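Local coordinates for protein histidine acid phosphatase (Bifidobacterium longum subsp. infantis, PDB 6RXE) that probably removes phosphate groups from inositol hexakisphosphate (phytate) and from 2,3-bisphosphoglycerate, in the manner of multiple inositol polyphosphate phosphatases, at residues A43-R48 / T440-N445; S138-A143 / F397-T402; A304-Y309 / A346-A351. All coordinates share one frame; numbering follows the deposited sequence. Where two conformers were deposited one is given.

In the fold
Followed from the N terminus, the chain first lays down strand 35-44 and the turn after it, half of interaction 1, which closes only when residues 440-445 return just before strand 445-452. Within that long loop lies interaction 2, where the turn that follows strand 132-137 and the start of helix 141-157 meet strand 391-398 and helix 400-410. Interaction 3 is the innermost and most local, pairing helices 301-315 and 339-357 inside the span enclosed by interaction 2. No two loops cross. Interactions 1 and 2 touch through the neighbouring strands 35-44 and 391-398 and share the inositol hexasulphate; interaction 3 stands apart, its centre about 19 Å from that of interaction 1.

Interaction 1 of 3, residues A43-R48 / T440-N445; sequences ARHGSR and TPMAAN. With IHS (D-myo-inositol-hexasulphate), chain C.
Met-442 drapes its thioether over the guanidinium of Arg-44, with SD 3.8 Å above the centre of that plane. Met-442 CE approaches Arg-44 NH2 at 3.5 Å and also lies over one face of the Arg-48 guanidinium, near its rim, so a single bent side chain backs both arginines. Met-442 SD meets the His-45 ring obliquely, 3.7 Å from His-45 CE1. All three side chains converge on one sulfate of the inositol hexasulphate: O34 accepts from Arg-44 NH2, from His-45 NE2 at 2.9 Å and from Arg-48 NE at 2.7 Å. Residues 44-48 spell the RHGxR signature of histidine acid phosphatases, here wrapped round the anion at the end of strand 35-44. The imidazole is held in rotation by its other nitrogen, since ND1 donates almost straight (173°) and in the ring plane to Gly-46 O. Arg-44 reaches the sulfate with its chain fully extended (chi1 -176°), and NH1 bonds to Ser-12 O and weakly to Thr-440 O. Farther out, Pro-441 to Ala-444 form a type II turn that clamps the signature backbone: Ala-443 N donates to His-45 O at 2.9 Å. Ser-47 OG packs on Met-442 CB and is itself tied to Asp-317 and Gln-107.

Interaction 2 of 3, residues S138-A143 / F397-T402; sequences SGEARA and FAHAET. With IHS (D-myo-inositol-hexasulphate), chain C.
Ser-138 N donates to Phe-397 O at 3.2 Å, joining the backbones where strand 132-137 has just ended and strand 391-398 is about to end. Beside this bond Ala-143, in the first turn of helix 141-157, sets its CB against Phe-397 O, and the carbonyl O of Ala-143 comes 3.4 Å from Phe-397 CB. The central side chain is His-399, whose ring is approached round its edge. In one of its two modelled conformers Ser-138 brings OG to 2.7 Å from His-399 NE2, and the same hydroxyl accepts from Glu-140 N in an ST turn. Glu-140 CB lies in the ring plane, 3.3 Å from His-399 CE1. Glu-140 CG lies over one face of the Arg-142 guanidinium, and OE2 makes only a long salt bridge to NH2, from well out of the plane. On the far nitrogen, His-399 ND1 donates to sulfate oxygen O44 of the inositol hexasulphate at 3.1 Å. Arg-142 reaches O44 of the inositol hexasulphate too, through NE and through NH1 at 2.8 Å, on a chain straight from CG to NE but leaving the backbone between N and the carbonyl carbon (chi1 55°). Tyr-189 packs edge-to-face with the histidine. Residues 399-401 form the His-Ala-Glu motif of the MINPP1 subfamily, and Ala-400 N donates almost straight (170°) to O24 of the same sulfate. That anion is thus gripped by a guanidinium, the ring of the N-cap His-399 and the first backbone N-H of helix 400-410, whose N-terminal dipole would be expected to add to the attraction.

Interaction 3 of 3, residues A304-Y309 / A346-A351; sequences AAMDLY and AWALDA
Met-306 and Tyr-309, one turn apart on helix 301-315, reach out to helix 339-357, and the contact they make is almost wholly apolar. The methionine works through its terminal methyl. Bends at both chi2 and chi3 curl Met-306 CE onto the helix surface between Ala-348 and Leu-349, 4.0 Å from Ala-348 CB and 3.8 Å from Leu-349 CB. Met-306 CE also rests 3.6 Å from Leu-349 N. Leu-349 offers one branch, CD2, at the ring edge, 4.2 Å from Tyr-309 CE2. The short segments of the two helices cross nearly at right angles (-95°), their axes 10.9 Å apart, so the meeting is local: one face of about a turn on either helix, burying 218 Å² in all. Both belong to the helical part of the histidine phosphatase fold, and a 36-residue connection separates the segments. Tyr-309, with CG trans to the backbone N (chi1 168°), lays the end of its ring against the backbone of Ala-346, obliquely to its N, and Tyr-309 OH comes 3.2 Å from Ala-346 CB. Polar bonding comes from outside the pair: the hydroxyl bonds to Tyr-9 O, and Ser-11 of the same N-terminal segment touches both Tyr-309 and Leu-349. Along helix 339-357, Leu-349 is a near neighbour of Glu-352, a zinc ligand.

Interaction 1 of 3, residues A43-R48 / T440-N445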
loop_
_atom_site.group_PDB
_atom_site.type_symbol
_atom_site.label_atom_id
_atom_site.label_comp_id
_atom_site.label_asym_id
_atom_site.label_seq_id
_atom_site.Cartn_x
_atom_site.Cartn_y
_atom_site.Cartn_z
ATOM N N ALA A 43 -0.704 7.778 5.463
ATOM C CA ALA A 43 -1.587 7.302 4.410
ATOM C C ALA A 43 -0.768 6.706 3.278
ATOM O O ALA A 43 0.272 7.254 2.903
ATOM C CB ALA A 43 -2.460 8.441 3.870
ATOM N N ARG A 44 -1.235 5.588 2.731
ATOM C CA ARG A 44 -0.671 5.115 1.479
ATOM C C ARG A 44 -0.987 6.111 0.368
ATOM O O ARG A 44 -1.975 6.850 0.428
ATOM C CB ARG A 44 -1.225 3.731 1.120
ATOM C CG ARG A 44 -0.605 3.136 -0.139
ATOM C CD ARG A 44 -1.200 1.792 -0.516
ATOM N NE ARG A 44 -0.520 1.242 -1.685
ATOM C CZ ARG A 44 -0.945 0.189 -2.375
ATOM N NH1 ARG A 44 -2.056 -0.439 -2.009
ATOM N NH2 ARG A 44 -0.249 -0.239 -3.424
ATOM N N HIS A 45 -0.121 6.153 -0.638
ATOM C CA HIS A 45 -0.439 6.885 -1.855
ATOM C C HIS A 45 -1.785 6.424 -2.403
ATOM O O HIS A 45 -2.215 5.285 -2.183
ATOM C CB HIS A 45 0.656 6.663 -2.899
ATOM C CG HIS A 45 0.765 5.239 -3.349
ATOM N ND1 HIS A 45 -0.144 4.659 -4.208
ATOM C CD2 HIS A 45 1.664 4.273 -3.041
ATOM C CE1 HIS A 45 0.192 3.396 -4.415
ATOM N NE2 HIS A 45 1.287 3.138 -3.720
ATOM N N GLY A 46 -2.460 7.317 -3.116
ATOM C CA GLY A 46 -3.703 6.964 -3.772
ATOM C C GLY A 46 -3.467 6.094 -5.000
ATOM O O GLY A 46 -2.342 5.715 -5.333
ATOM N N SER A 47 -4.572 5.783 -5.687
ATOM C CA SER A 47 -4.528 4.920 -6.866
ATOM C C SER A 47 -3.428 5.350 -7.827
ATOM O O SER A 47 -3.213 6.543 -8.062
ATOM C CB SER A 47 -5.877 4.932 -7.591
ATOM O OG SER A 47 -6.869 4.245 -6.846
ATOM N N ARG A 48 -2.726 4.360 -8.372
ATOM C CA ARG A 48 -1.582 4.556 -9.247
ATOM C C ARG A 48 -1.704 3.628 -10.444
ATOM O O ARG A 48 -2.504 2.688 -10.454
ATOM C CB ARG A 48 -0.260 4.265 -8.523
ATOM C CG ARG A 48 -0.170 2.840 -7.966
ATOM C CD ARG A 48 1.280 2.418 -7.732
ATOM N NE ARG A 48 1.384 1.152 -7.007
ATOM C CZ ARG A 48 1.274 -0.048 -7.573
ATOM N NH1 ARG A 48 1.384 -1.143 -6.831
ATOM N NH2 ARG A 48 1.050 -0.156 -8.876
ATOM N N THR A 440 -4.692 -2.706 3.328
ATOM C CA THR A 440 -3.886 -1.716 2.608
ATOM C C THR A 440 -4.446 -1.420 1.215
ATOM O O THR A 440 -3.757 -1.577 0.204
ATOM C CB THR A 440 -2.430 -2.183 2.538
ATOM O OG1 THR A 440 -1.639 -1.216 1.836
ATOM C CG2 THR A 440 -2.308 -3.560 1.868
ATOM N N PRO A 441 -5.683 -0.925 1.124
ATOM C CA PRO A 441 -6.168 -0.428 -0.170
ATOM C C PRO A 441 -5.387 0.809 -0.580
ATOM O O PRO A 441 -4.626 1.387 0.200
ATOM C CB PRO A 441 -7.638 -0.091 0.095
ATOM C CG PRO A 441 -7.666 0.254 1.549
ATOM C CD PRO A 441 -6.679 -0.702 2.190
ATOM N N MET A 442 -5.576 1.216 -1.836
ATOM C CA MET A 442 -5.055 2.506 -2.254
ATOM C C MET A 442 -5.596 3.588 -1.327
ATOM O O MET A 442 -6.772 3.571 -0.949
ATOM C CB MET A 442 -5.435 2.791 -3.712
ATOM C CG MET A 442 -4.879 1.771 -4.718
ATOM S SD MET A 442 -3.098 1.920 -4.998
ATOM C CE MET A 442 -2.743 0.363 -5.821
ATOM N N ALA A 443 -4.710 4.492 -0.909
ATOM C CA ALA A 443 -5.011 5.580 0.020
ATOM C C ALA A 443 -5.353 5.098 1.430
ATOM O O ALA A 443 -5.878 5.877 2.230
ATOM C CB ALA A 443 -6.137 6.479 -0.509
ATOM N N ALA A 444 -5.070 3.835 1.765
ATOM C CA ALA A 444 -5.208 3.374 3.143
ATOM C C ALA A 444 -4.503 4.328 4.100
ATOM O O ALA A 444 -3.381 4.775 3.840
ATOM C CB ALA A 444 -4.632 1.963 3.296
ATOM N N ASN A 445 -5.170 4.659 5.205
ATOM C CA ASN A 445 -4.635 5.670 6.108
ATOM C C ASN A 445 -5.025 5.395 7.554
ATOM O O ASN A 445 -6.119 4.902 7.840
ATOM C CB ASN A 445 -5.084 7.082 5.692
ATOM C CG ASN A 445 -6.579 7.292 5.815
ATOM O OD1 ASN A 445 -7.082 7.753 6.841
ATOM N ND2 ASN A 445 -7.304 6.954 4.753
HETATM C C1 IHS C . 6.057 -3.788 -4.953
HETATM O O1 IHS C . 6.623 -4.664 -5.915
HETATM S S1 IHS C . 6.922 -6.068 -5.442
HETATM C C2 IHS C . 4.580 -3.682 -5.222
HETATM O O2 IHS C . 5.769 -6.614 -4.678
HETATM S S2 IHS C . 3.612 -4.080 -7.558
HETATM C C3 IHS C . 3.929 -2.726 -4.215
HETATM O O3 IHS C . 7.274 -6.944 -6.600
HETATM S S3 IHS C . 1.591 -3.453 -3.742
HETATM C C4 IHS C . 4.583 -1.353 -4.192
HETATM O O4 IHS C . 8.214 -6.110 -4.627
HETATM S S4 IHS C . 3.240 0.658 -3.287
HETATM C C5 IHS C . 6.103 -1.425 -4.076
HETATM S S5 IHS C . 7.459 0.551 -3.204
HETATM C C6 IHS C . 6.731 -2.413 -5.040
HETATM S S6 IHS C . 9.072 -2.224 -5.822
HETATM O O12 IHS C . 4.399 -3.208 -6.550
HETATM O O13 IHS C . 2.563 -2.578 -4.516
HETATM O O14 IHS C . 4.066 -0.612 -3.030
HETATM O O15 IHS C . 6.656 -0.116 -4.343
HETATM O O16 IHS C . 8.090 -2.526 -4.730
HETATM O O22 IHS C . 3.781 -5.554 -7.312
HETATM O O23 IHS C . 1.653 -4.901 -4.227
HETATM O O24 IHS C . 2.366 0.928 -2.077
HETATM O O25 IHS C . 8.868 0.032 -3.156
HETATM O O26 IHS C . 9.159 -0.744 -6.087
HETATM O O32 IHS C . 4.028 -3.720 -8.977
HETATM O O33 IHS C . 1.836 -3.371 -2.251
HETATM O O34 IHS C . 2.400 0.564 -4.541
HETATM O O35 IHS C . 6.769 0.399 -1.893
HETATM O O36 IHS C . 8.745 -2.980 -7.096
HETATM O O42 IHS C . 2.123 -3.928 -7.366
HETATM O O43 IHS C . 0.171 -2.894 -3.866
HETATM O O44 IHS C . 4.121 1.826 -3.619
HETATM O O45 IHS C . 7.686 1.990 -3.505
HETATM O O46 IHS C . 10.429 -2.797 -5.478
#

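Interaction 2 of 3, residues S138-A143 / F397-T402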
loop_
_atom_site.group_PDB
_atom_site.type_symbol
_atom_site.label_atom_id
_atom_site.label_comp_id
_atom_site.label_asym_id
_atom_site.label_seq_id
_atom_site.Cartn_x
_atom_site.Cartn_y
_atom_site.Cartn_z
ATOM N N SER A 138 7.641 9.865 1.686
ATOM C CA SER A 138 8.735 8.916 1.535
ATOM C C SER A 138 9.769 9.390 0.528
ATOM O O SER A 138 10.908 8.911 0.546
ATOM C CB SER A 138 8.190 7.567 1.082
ATOM O OG SER A 138 7.775 7.652 -0.273
ATOM N N GLY A 139 9.391 10.304 -0.362
ATOM C CA GLY A 139 10.217 10.714 -1.468
ATOM C C GLY A 139 9.790 10.123 -2.793
ATOM O O GLY A 139 10.155 10.658 -3.848
ATOM N N GLU A 140 9.026 9.032 -2.765
ATOM C CA GLU A 140 8.473 8.486 -3.994
ATOM C C GLU A 140 7.428 9.439 -4.553
ATOM O O GLU A 140 6.619 10.005 -3.809
ATOM C CB GLU A 140 7.862 7.107 -3.746
ATOM C CG GLU A 140 7.434 6.399 -5.014
ATOM C CD GLU A 140 8.603 6.086 -5.921
ATOM O OE1 GLU A 140 9.723 5.894 -5.402
ATOM O OE2 GLU A 140 8.405 6.040 -7.154
ATOM N N ALA A 141 7.461 9.614 -5.876
ATOM C CA ALA A 141 6.629 10.619 -6.530
ATOM C C ALA A 141 5.151 10.413 -6.229
ATOM O O ALA A 141 4.434 11.383 -5.962
ATOM C CB ALA A 141 6.871 10.602 -8.039
ATOM N N ARG A 142 4.665 9.169 -6.280
ATOM C CA ARG A 142 3.238 8.965 -6.050
ATOM C C ARG A 142 2.839 9.330 -4.623
ATOM O O ARG A 142 1.733 9.841 -4.401
ATOM C CB ARG A 142 2.833 7.523 -6.382
ATOM C CG ARG A 142 3.600 6.408 -5.670
ATOM C CD ARG A 142 2.997 5.059 -6.056
ATOM N NE ARG A 142 3.818 3.908 -5.683
ATOM C CZ ARG A 142 4.858 3.478 -6.388
ATOM N NH1 ARG A 142 5.555 2.421 -5.983
ATOM N NH2 ARG A 142 5.215 4.119 -7.494
ATOM N N ALA A 143 3.728 9.118 -3.650
ATOM C CA ALA A 143 3.420 9.527 -2.282
ATOM C C ALA A 143 3.345 11.048 -2.171
ATOM O O ALA A 143 2.388 11.599 -1.611
ATOM C CB ALA A 143 4.464 8.958 -1.318
ATOM N N PHE A 397 2.803 10.581 4.009
ATOM C CA PHE A 397 2.356 9.883 2.813
ATOM C C PHE A 397 3.421 8.882 2.392
ATOM O O PHE A 397 4.595 9.240 2.235
ATOM C CB PHE A 397 2.029 10.893 1.707
ATOM C CG PHE A 397 0.932 11.846 2.097
ATOM C CD1 PHE A 397 1.215 12.995 2.821
ATOM C CD2 PHE A 397 -0.392 11.557 1.798
ATOM C CE1 PHE A 397 0.203 13.850 3.214
ATOM C CE2 PHE A 397 -1.406 12.412 2.182
ATOM C CZ PHE A 397 -1.112 13.558 2.889
ATOM N N ALA A 398 3.007 7.623 2.235
ATOM C CA ALA A 398 3.922 6.502 2.068
ATOM C C ALA A 398 3.302 5.386 1.232
ATOM O O ALA A 398 2.722 5.649 0.173
ATOM C CB ALA A 398 4.356 5.962 3.434
ATOM N N HIS A 399 3.408 4.139 1.698
ATOM C CA HIS A 399 3.264 2.989 0.817
ATOM C C HIS A 399 2.528 1.850 1.510
ATOM O O HIS A 399 2.348 1.838 2.730
ATOM C CB HIS A 399 4.639 2.505 0.342
ATOM C CG HIS A 399 5.450 3.573 -0.320
ATOM N ND1 HIS A 399 5.401 3.809 -1.676
ATOM C CD2 HIS A 399 6.297 4.498 0.193
ATOM C CE1 HIS A 399 6.197 4.819 -1.975
ATOM N NE2 HIS A 399 6.752 5.256 -0.859
ATOM N N ALA A 400 2.110 0.875 0.697
ATOM C CA ALA A 400 1.577 -0.370 1.240
ATOM C C ALA A 400 2.627 -1.093 2.072
ATOM O O ALA A 400 2.303 -1.721 3.089
ATOM C CB ALA A 400 1.086 -1.270 0.107
ATOM N N GLU A 401 3.894 -1.017 1.648
ATOM C CA GLU A 401 4.991 -1.584 2.424
ATOM C C GLU A 401 5.185 -0.870 3.751
ATOM O O GLU A 401 5.876 -1.400 4.628
ATOM C CB GLU A 401 6.304 -1.521 1.644
ATOM C CG GLU A 401 6.207 -1.802 0.158
ATOM C CD GLU A 401 5.811 -3.220 -0.154
ATOM O OE1 GLU A 401 6.025 -4.088 0.715
ATOM O OE2 GLU A 401 5.312 -3.472 -1.273
ATOM N N THR A 402 4.632 0.336 3.898
ATOM C CA THR A 402 4.616 1.040 5.175
ATOM C C THR A 402 3.408 0.635 6.012
ATOM O O THR A 402 3.537 0.411 7.224
ATOM C CB THR A 402 4.604 2.561 4.949
ATOM O OG1 THR A 402 5.421 2.900 3.822
ATOM C CG2 THR A 402 5.124 3.302 6.175
HETATM C C1 IHS C . 6.057 -3.788 -4.953
HETATM O O1 IHS C . 6.623 -4.664 -5.915
HETATM S S1 IHS C . 6.922 -6.068 -5.442
HETATM C C2 IHS C . 4.580 -3.682 -5.222
HETATM O O2 IHS C . 5.769 -6.614 -4.678
HETATM S S2 IHS C . 3.612 -4.080 -7.558
HETATM C C3 IHS C . 3.929 -2.726 -4.215
HETATM O O3 IHS C . 7.274 -6.944 -6.600
HETATM S S3 IHS C . 1.591 -3.453 -3.742
HETATM C C4 IHS C . 4.583 -1.353 -4.192
HETATM O O4 IHS C . 8.214 -6.110 -4.627
HETATM S S4 IHS C . 3.240 0.658 -3.287
HETATM C C5 IHS C . 6.103 -1.425 -4.076
HETATM S S5 IHS C . 7.459 0.551 -3.204
HETATM C C6 IHS C . 6.731 -2.413 -5.040
HETATM S S6 IHS C . 9.072 -2.224 -5.822
HETATM O O12 IHS C . 4.399 -3.208 -6.550
HETATM O O13 IHS C . 2.563 -2.578 -4.516
HETATM O O14 IHS C . 4.066 -0.612 -3.030
HETATM O O15 IHS C . 6.656 -0.116 -4.343
HETATM O O16 IHS C . 8.090 -2.526 -4.730
HETATM O O22 IHS C . 3.781 -5.554 -7.312
HETATM O O23 IHS C . 1.653 -4.901 -4.227
HETATM O O24 IHS C . 2.366 0.928 -2.077
HETATM O O25 IHS C . 8.868 0.032 -3.156
HETATM O O26 IHS C . 9.159 -0.744 -6.087
HETATM O O32 IHS C . 4.028 -3.720 -8.977
HETATM O O33 IHS C . 1.836 -3.371 -2.251
HETATM O O34 IHS C . 2.400 0.564 -4.541
HETATM O O35 IHS C . 6.769 0.399 -1.893
HETATM O O36 IHS C . 8.745 -2.980 -7.096
HETATM O O42 IHS C . 2.123 -3.928 -7.366
HETATM O O43 IHS C . 0.171 -2.894 -3.866
HETATM O O44 IHS C . 4.121 1.826 -3.619
HETATM O O45 IHS C . 7.686 1.990 -3.505
HETATM O O46 IHS C . 10.429 -2.797 -5.478
#

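Interaction 3 of 3, residues A304-Y309 / A346-A351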
loop_
_atom_site.group_PDB
_atom_site.type_symbol
_atom_site.label_atom_id
_atom_site.label_comp_id
_atom_site.label_asym_id
_atom_site.label_seq_id
_atom_site.Cartn_x
_atom_site.Cartn_y
_atom_site.Cartn_z
ATOM N N ALA A 304 2.363 -16.457 -15.116
ATOM C CA ALA A 304 1.647 -15.749 -16.173
ATOM C C ALA A 304 0.243 -15.368 -15.728
ATOM O O ALA A 304 -0.213 -14.243 -15.977
ATOM C CB ALA A 304 1.595 -16.610 -17.435
ATOM N N ALA A 305 -0.456 -16.293 -15.063
ATOM C CA ALA A 305 -1.815 -16.012 -14.622
ATOM C C ALA A 305 -1.835 -14.909 -13.577
ATOM O O ALA A 305 -2.711 -14.040 -13.609
ATOM C CB ALA A 305 -2.468 -17.281 -14.079
ATOM N N MET A 306 -0.879 -14.919 -12.646
ATOM C CA MET A 306 -0.814 -13.856 -11.648
ATOM C C MET A 306 -0.490 -12.514 -12.289
ATOM O O MET A 306 -1.008 -11.479 -11.861
ATOM C CB MET A 306 0.216 -14.202 -10.576
ATOM C CG MET A 306 -0.201 -15.349 -9.678
ATOM S SD MET A 306 -1.679 -14.955 -8.737
ATOM C CE MET A 306 -1.015 -13.740 -7.603
ATOM N N ASP A 307 0.360 -12.507 -13.316
ATOM C CA ASP A 307 0.604 -11.267 -14.050
ATOM C C ASP A 307 -0.681 -10.743 -14.693
ATOM O O ASP A 307 -1.022 -9.557 -14.565
ATOM C CB ASP A 307 1.691 -11.493 -15.102
ATOM C CG ASP A 307 3.034 -11.829 -14.483
ATOM O OD1 ASP A 307 3.165 -11.709 -13.249
ATOM O OD2 ASP A 307 3.958 -12.220 -15.227
ATOM N N LEU A 308 -1.408 -11.622 -15.393
ATOM C CA LEU A 308 -2.686 -11.231 -15.988
ATOM C C LEU A 308 -3.654 -10.703 -14.931
ATOM O O LEU A 308 -4.337 -9.691 -15.144
ATOM C CB LEU A 308 -3.302 -12.419 -16.731
ATOM C CG LEU A 308 -4.550 -12.130 -17.575
ATOM C CD1 LEU A 308 -4.322 -10.933 -18.491
ATOM C CD2 LEU A 308 -4.997 -13.357 -18.369
ATOM N N TYR A 309 -3.716 -11.374 -13.780
ATOM C CA TYR A 309 -4.568 -10.918 -12.687
ATOM C C TYR A 309 -4.140 -9.543 -12.188
ATOM O O TYR A 309 -4.987 -8.707 -11.847
ATOM C CB TYR A 309 -4.535 -11.942 -11.552
ATOM C CG TYR A 309 -5.145 -11.445 -10.265
ATOM C CD1 TYR A 309 -6.515 -11.228 -10.159
ATOM C CD2 TYR A 309 -4.351 -11.191 -9.155
ATOM C CE1 TYR A 309 -7.076 -10.776 -8.980
ATOM C CE2 TYR A 309 -4.901 -10.733 -7.977
ATOM C CZ TYR A 309 -6.260 -10.530 -7.894
ATOM O OH TYR A 309 -6.797 -10.065 -6.720
ATOM N N ALA A 346 -6.385 -13.536 -5.797
ATOM C CA ALA A 346 -6.365 -12.573 -4.704
ATOM C C ALA A 346 -5.805 -13.209 -3.443
ATOM O O ALA A 346 -5.053 -12.572 -2.695
ATOM C CB ALA A 346 -7.770 -12.023 -4.451
ATOM N N TRP A 347 -6.136 -14.478 -3.204
ATOM C CA TRP A 347 -5.560 -15.159 -2.054
ATOM C C TRP A 347 -4.049 -15.281 -2.213
ATOM O O TRP A 347 -3.282 -14.896 -1.321
ATOM C CB TRP A 347 -6.220 -16.527 -1.881
ATOM C CG TRP A 347 -5.537 -17.407 -0.896
ATOM C CD1 TRP A 347 -5.149 -17.079 0.372
ATOM C CD2 TRP A 347 -5.156 -18.772 -1.092
ATOM N NE1 TRP A 347 -4.545 -18.155 0.973
ATOM C CE2 TRP A 347 -4.541 -19.208 0.097
ATOM C CE3 TRP A 347 -5.277 -19.668 -2.159
ATOM C CZ2 TRP A 347 -4.049 -20.502 0.250
ATOM C CZ3 TRP A 347 -4.787 -20.951 -2.004
ATOM C CH2 TRP A 347 -4.181 -21.356 -0.811
ATOM N N ALA A 348 -3.601 -15.737 -3.386
ATOM C CA ALA A 348 -2.178 -16.006 -3.569
ATOM C C ALA A 348 -1.363 -14.733 -3.391
ATOM O O ALA A 348 -0.415 -14.690 -2.594
ATOM C CB ALA A 348 -1.934 -16.628 -4.944
ATOM N N LEU A 349 -1.757 -13.667 -4.090
ATOM C CA LEU A 349 -1.128 -12.365 -3.890
ATOM C C LEU A 349 -1.169 -11.964 -2.422
ATOM O O LEU A 349 -0.129 -11.656 -1.822
ATOM C CB LEU A 349 -1.819 -11.315 -4.757
ATOM C CG LEU A 349 -1.178 -9.926 -4.769
ATOM C CD1 LEU A 349 0.213 -9.992 -5.375
ATOM C CD2 LEU A 349 -2.058 -8.947 -5.534
ATOM N N ASP A 350 -2.364 -12.008 -1.813
ATOM C CA ASP A 350 -2.465 -11.623 -0.409
ATOM C C ASP A 350 -1.509 -12.452 0.429
ATOM O O ASP A 350 -0.810 -11.918 1.300
ATOM C CB ASP A 350 -3.902 -11.777 0.103
ATOM C CG ASP A 350 -4.766 -10.544 -0.161
ATOM O OD1 ASP A 350 -4.243 -9.525 -0.660
ATOM O OD2 ASP A 350 -5.974 -10.584 0.160
ATOM N N ALA A 351 -1.398 -13.749 0.116
ATOM C CA ALA A 351 -0.530 -14.614 0.903
ATOM C C ALA A 351 0.896 -14.096 0.873
ATOM O O ALA A 351 1.525 -13.906 1.923
ATOM C CB ALA A 351 -0.597 -16.046 0.380
#